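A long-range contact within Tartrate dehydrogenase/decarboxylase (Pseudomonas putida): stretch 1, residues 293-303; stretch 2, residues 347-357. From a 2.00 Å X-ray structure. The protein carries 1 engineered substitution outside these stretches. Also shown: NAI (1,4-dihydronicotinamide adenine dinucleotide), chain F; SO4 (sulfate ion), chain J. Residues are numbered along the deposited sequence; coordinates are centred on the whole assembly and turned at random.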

# COMPACT_ATOMS: atom_id res chain seq x y z
N LYS A 293 18.42 -16.93 -15.33
CA LYS A 293 19.66 -17.10 -14.56
C LYS A 293 19.55 -18.05 -13.38
O LYS A 293 20.48 -18.16 -12.59
CB LYS A 293 20.30 -15.77 -14.15
CG LYS A 293 19.37 -14.69 -13.66
CD LYS A 293 19.29 -13.58 -14.69
CE LYS A 293 19.48 -12.22 -14.04
NZ LYS A 293 19.79 -11.17 -15.05
N ASN A 294 18.41 -18.73 -13.27
CA ASN A 294 18.16 -19.69 -12.19
C ASN A 294 18.67 -19.24 -10.82
O ASN A 294 19.44 -19.95 -10.16
CB ASN A 294 18.71 -21.08 -12.56
CG ASN A 294 17.97 -21.71 -13.73
OD1 ASN A 294 16.82 -22.13 -13.60
ND2 ASN A 294 18.64 -21.79 -14.87
N ILE A 295 18.25 -18.04 -10.42
CA ILE A 295 18.54 -17.52 -9.08
C ILE A 295 17.24 -17.23 -8.32
O ILE A 295 17.27 -16.80 -7.17
CB ILE A 295 19.42 -16.25 -9.11
CG1 ILE A 295 18.78 -15.16 -9.99
CG2 ILE A 295 20.86 -16.59 -9.53
CD1 ILE A 295 19.32 -13.77 -9.75
N ALA A 296 16.11 -17.48 -8.98
CA ALA A 296 14.79 -17.34 -8.36
C ALA A 296 14.68 -18.22 -7.12
O ALA A 296 15.04 -19.39 -7.13
CB ALA A 296 13.69 -17.69 -9.36
N ASN A 297 14.19 -17.62 -6.03
CA ASN A 297 13.92 -18.33 -4.78
C ASN A 297 12.74 -19.28 -4.97
O ASN A 297 11.64 -18.83 -5.31
CB ASN A 297 13.63 -17.31 -3.67
CG ASN A 297 13.73 -17.90 -2.27
OD1 ASN A 297 13.60 -19.11 -2.08
ND2 ASN A 297 13.96 -17.04 -1.29
N PRO A 298 12.96 -20.59 -4.78
CA PRO A 298 11.88 -21.56 -4.92
C PRO A 298 11.07 -21.82 -3.65
O PRO A 298 10.12 -22.61 -3.68
CB PRO A 298 12.62 -22.84 -5.32
CG PRO A 298 13.94 -22.73 -4.60
CD PRO A 298 14.24 -21.25 -4.46
N ILE A 299 11.44 -21.18 -2.54
CA ILE A 299 10.79 -21.47 -1.25
C ILE A 299 9.28 -21.14 -1.26
O ILE A 299 8.48 -21.91 -0.72
CB ILE A 299 11.51 -20.81 -0.04
CG1 ILE A 299 12.90 -21.45 0.16
CG2 ILE A 299 10.68 -20.94 1.24
CD1 ILE A 299 13.77 -20.76 1.20
N ALA A 300 8.91 -20.03 -1.90
CA ALA A 300 7.50 -19.64 -2.02
C ALA A 300 6.68 -20.74 -2.70
O ALA A 300 5.61 -21.10 -2.21
CB ALA A 300 7.37 -18.33 -2.78
N MSE A 301 7.20 -21.26 -3.80
CA MSE A 301 6.59 -22.37 -4.53
C MSE A 301 6.47 -23.62 -3.66
O MSE A 301 5.42 -24.25 -3.62
CB MSE A 301 7.40 -22.68 -5.79
CG MSE A 301 6.75 -23.66 -6.75
SE MSE A 301 5.35 -22.82 -7.83
CE MSE A 301 3.79 -23.42 -6.84
N ILE A 302 7.55 -23.95 -2.95
CA ILE A 302 7.61 -25.15 -2.11
C ILE A 302 6.65 -25.06 -0.92
O ILE A 302 5.89 -26.00 -0.66
CB ILE A 302 9.06 -25.44 -1.64
CG1 ILE A 302 9.93 -25.85 -2.85
CG2 ILE A 302 9.09 -26.55 -0.59
CD1 ILE A 302 11.42 -25.59 -2.67
N TRP A 303 6.67 -23.93 -0.22
CA TRP A 303 5.77 -23.67 0.90
C TRP A 303 4.30 -23.74 0.43
O TRP A 303 3.46 -24.32 1.13
CB TRP A 303 6.09 -22.31 1.52
CG TRP A 303 5.43 -22.01 2.86
CD1 TRP A 303 4.40 -22.69 3.46
CD2 TRP A 303 5.74 -20.91 3.72
NE1 TRP A 303 4.07 -22.09 4.65
CE2 TRP A 303 4.87 -20.99 4.83
CE3 TRP A 303 6.67 -19.86 3.67
CZ2 TRP A 303 4.90 -20.06 5.88
CZ3 TRP A 303 6.70 -18.94 4.71
CH2 TRP A 303 5.82 -19.05 5.80
PA NAI F . 7.25 -9.99 -9.60
O1A NAI F . 6.79 -10.61 -8.34
O2A NAI F . 7.30 -10.96 -10.71
O5B NAI F . 8.71 -9.37 -9.38
C5B NAI F . 8.95 -8.28 -8.52
C4B NAI F . 10.41 -8.27 -8.09
O4B NAI F . 10.64 -9.31 -7.16
C3B NAI F . 11.36 -8.49 -9.26
O3B NAI F . 12.47 -7.64 -9.10
C2B NAI F . 11.77 -9.94 -9.13
O2B NAI F . 13.08 -10.17 -9.59
C1B NAI F . 11.62 -10.22 -7.64
N9A NAI F . 11.19 -11.61 -7.40
C8A NAI F . 9.94 -12.14 -7.60
N7A NAI F . 9.97 -13.45 -7.26
C5A NAI F . 11.21 -13.76 -6.85
C6A NAI F . 11.78 -14.95 -6.40
N6A NAI F . 11.05 -16.05 -6.30
N1A NAI F . 13.12 -14.97 -6.05
C2A NAI F . 13.88 -13.82 -6.14
N3A NAI F . 13.30 -12.65 -6.59
C4A NAI F . 12.00 -12.62 -6.94
O3 NAI F . 6.25 -8.75 -9.90
PN NAI F . 6.34 -7.65 -11.07
O1N NAI F . 7.74 -7.44 -11.50
O2N NAI F . 5.58 -6.48 -10.59
O5D NAI F . 5.51 -8.32 -12.27
C5D NAI F . 6.11 -9.17 -13.22
C4D NAI F . 5.03 -9.94 -13.99
O4D NAI F . 4.42 -10.89 -13.14
C3D NAI F . 3.92 -9.05 -14.52
O3D NAI F . 3.56 -9.54 -15.80
C2D NAI F . 2.77 -9.27 -13.55
O2D NAI F . 1.51 -9.10 -14.16
C1D NAI F . 3.01 -10.71 -13.13
N1N NAI F . 2.48 -11.10 -11.81
C2N NAI F . 1.74 -12.25 -11.74
C3N NAI F . 1.22 -12.69 -10.53
C7N NAI F . 0.66 -14.08 -10.44
O7N NAI F . 0.75 -14.94 -11.55
N7N NAI F . 0.08 -14.47 -9.31
C4N NAI F . 1.47 -11.94 -9.38
C5N NAI F . 2.22 -10.77 -9.45
C6N NAI F . 2.73 -10.35 -10.68
S SO4 J . 2.20 -22.77 7.85
O1 SO4 J . 1.78 -21.38 7.70
O2 SO4 J . 1.15 -23.53 8.53
O3 SO4 J . 2.45 -23.37 6.54
O4 SO4 J . 3.42 -22.82 8.66
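Stretch 2 (347-357) LSTQQVGAAIS

A helix that packs against a distant part of its own chain is often anchored at its N-terminus, where backbone NH groups lack partners from a preceding turn, and then held along its length by apolar side chains. Stretch 2 of this tartrate dehydrogenase/decarboxylase illustrates the principle. L347 and S348 are extended, with phi/psi of -78/151° and -81/168°, and the chain turns helical at T349 and stays so through S357 and beyond. Stretch 1 begins as loop, with N294 at positive phi (41/53°), and becomes helical from I299 onward. The two helices run in broadly the same direction, crossing at -38°, with their axes 11.0 Å apart at closest approach. Before them the backbones come closer still: the CA atoms of I295 and S348 lie 4.9 Å apart.

At this entrance, the loop supplies acceptors to the first turn of the stretch 2 helix. T349 N donates to N294 O at 3.0 Å in a nearly linear hydrogen bond (170°), so a carbonyl more than fifty residues away satisfies an NH that the helix itself cannot. S348 caps the same turn from within, its OG accepting from Q351 N at 3.3 Å, while S348 N donates to Q351 OE1 at 3.0 Å. T349, the residue most covered by stretch 1, adopts the m rotamer, and its OG1 donates to A296 O at 2.7 Å. Beside it, the side chain of Q350 has chi1 m and chi2 p, and its end comes nearer to stretch 1 than its sideways CA-to-CB bond alone would suggest; NE2 of Q350 donates to OD1 of N294 at 2.7 Å. N294 thus engages successive residues, through its backbone and its side chain.

Beyond this polar end the contact becomes apolar. P298 points toward stretch 2, its CG 3.6 Å from T349 O and 3.8 Å from V352 CG1. I299 CG1 lies 4.4 Å from V352 CG1 and 3.9 Å from I356 CD1, and I302 CD1 meets I356 CD1 at 3.7 Å. V352 and I356, one helical turn apart, both point toward stretch 1. Between them in sequence, G353 brings bare backbone to the contact, its N 4.2 Å from P298 CG.

The loop has a second role. N297 N donates to N1A of the NAI adenine at 2.9 Å, and N6A returns a bond to N297 O at 3.0 Å, while N297 OD1 caps its own helix by accepting from I299 N at 3.0 Å.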

# COMPACT_ATOMS: atom_id res chain seq x y z
N LEU A 347 23.45 -19.95 -3.55
CA LEU A 347 22.92 -21.13 -4.24
C LEU A 347 21.95 -20.77 -5.36
O LEU A 347 21.27 -19.74 -5.31
CB LEU A 347 22.25 -22.10 -3.26
CG LEU A 347 23.10 -22.73 -2.14
CD1 LEU A 347 22.34 -23.90 -1.54
CD2 LEU A 347 24.47 -23.19 -2.64
N SER A 348 21.89 -21.63 -6.38
CA SER A 348 20.94 -21.47 -7.47
C SER A 348 19.57 -22.02 -7.07
O SER A 348 19.44 -22.70 -6.06
CB SER A 348 21.44 -22.22 -8.71
OG SER A 348 21.29 -23.62 -8.54
N THR A 349 18.56 -21.71 -7.88
CA THR A 349 17.21 -22.22 -7.70
C THR A 349 17.21 -23.74 -7.46
O THR A 349 16.62 -24.23 -6.49
CB THR A 349 16.33 -21.90 -8.93
OG1 THR A 349 16.36 -20.49 -9.18
CG2 THR A 349 14.88 -22.35 -8.71
N GLN A 350 17.88 -24.46 -8.36
CA GLN A 350 17.90 -25.93 -8.34
C GLN A 350 18.64 -26.47 -7.12
O GLN A 350 18.25 -27.50 -6.57
CB GLN A 350 18.52 -26.48 -9.63
CG GLN A 350 17.69 -26.23 -10.90
CD GLN A 350 17.72 -24.78 -11.37
OE1 GLN A 350 18.67 -24.03 -11.07
NE2 GLN A 350 16.69 -24.37 -12.10
N GLN A 351 19.70 -25.78 -6.70
CA GLN A 351 20.47 -26.17 -5.52
C GLN A 351 19.67 -26.03 -4.22
O GLN A 351 19.80 -26.85 -3.32
CB GLN A 351 21.78 -25.39 -5.43
CG GLN A 351 22.85 -25.84 -6.43
CD GLN A 351 24.09 -24.96 -6.42
OE1 GLN A 351 24.01 -23.75 -6.20
NE2 GLN A 351 25.25 -25.57 -6.66
N VAL A 352 18.84 -24.98 -4.14
CA VAL A 352 17.97 -24.80 -2.97
C VAL A 352 16.89 -25.88 -2.93
O VAL A 352 16.63 -26.47 -1.87
CB VAL A 352 17.35 -23.37 -2.92
CG1 VAL A 352 16.39 -23.24 -1.73
CG2 VAL A 352 18.44 -22.32 -2.84
N GLY A 353 16.28 -26.15 -4.08
CA GLY A 353 15.32 -27.25 -4.21
C GLY A 353 15.90 -28.57 -3.75
O GLY A 353 15.28 -29.30 -2.97
N ALA A 354 17.12 -28.86 -4.21
CA ALA A 354 17.84 -30.08 -3.83
C ALA A 354 18.16 -30.13 -2.33
O ALA A 354 18.03 -31.19 -1.71
CB ALA A 354 19.13 -30.20 -4.64
N ALA A 355 18.56 -29.00 -1.76
CA ALA A 355 18.89 -28.90 -0.34
C ALA A 355 17.68 -29.14 0.57
O ALA A 355 17.80 -29.81 1.60
CB ALA A 355 19.54 -27.56 -0.03
N ILE A 356 16.53 -28.60 0.19
CA ILE A 356 15.29 -28.79 0.95
C ILE A 356 14.81 -30.24 0.84
O ILE A 356 14.44 -30.85 1.84
CB ILE A 356 14.18 -27.79 0.53
CG1 ILE A 356 14.62 -26.35 0.85
CG2 ILE A 356 12.86 -28.11 1.22
CD1 ILE A 356 13.79 -25.26 0.17
N SER A 357 14.85 -30.77 -0.38
CA SER A 357 14.48 -32.16 -0.65
C SER A 357 15.34 -33.15 0.15
O SER A 357 14.82 -34.09 0.76
CB SER A 357 14.56 -32.45 -2.15
OG SER A 357 13.95 -33.69 -2.46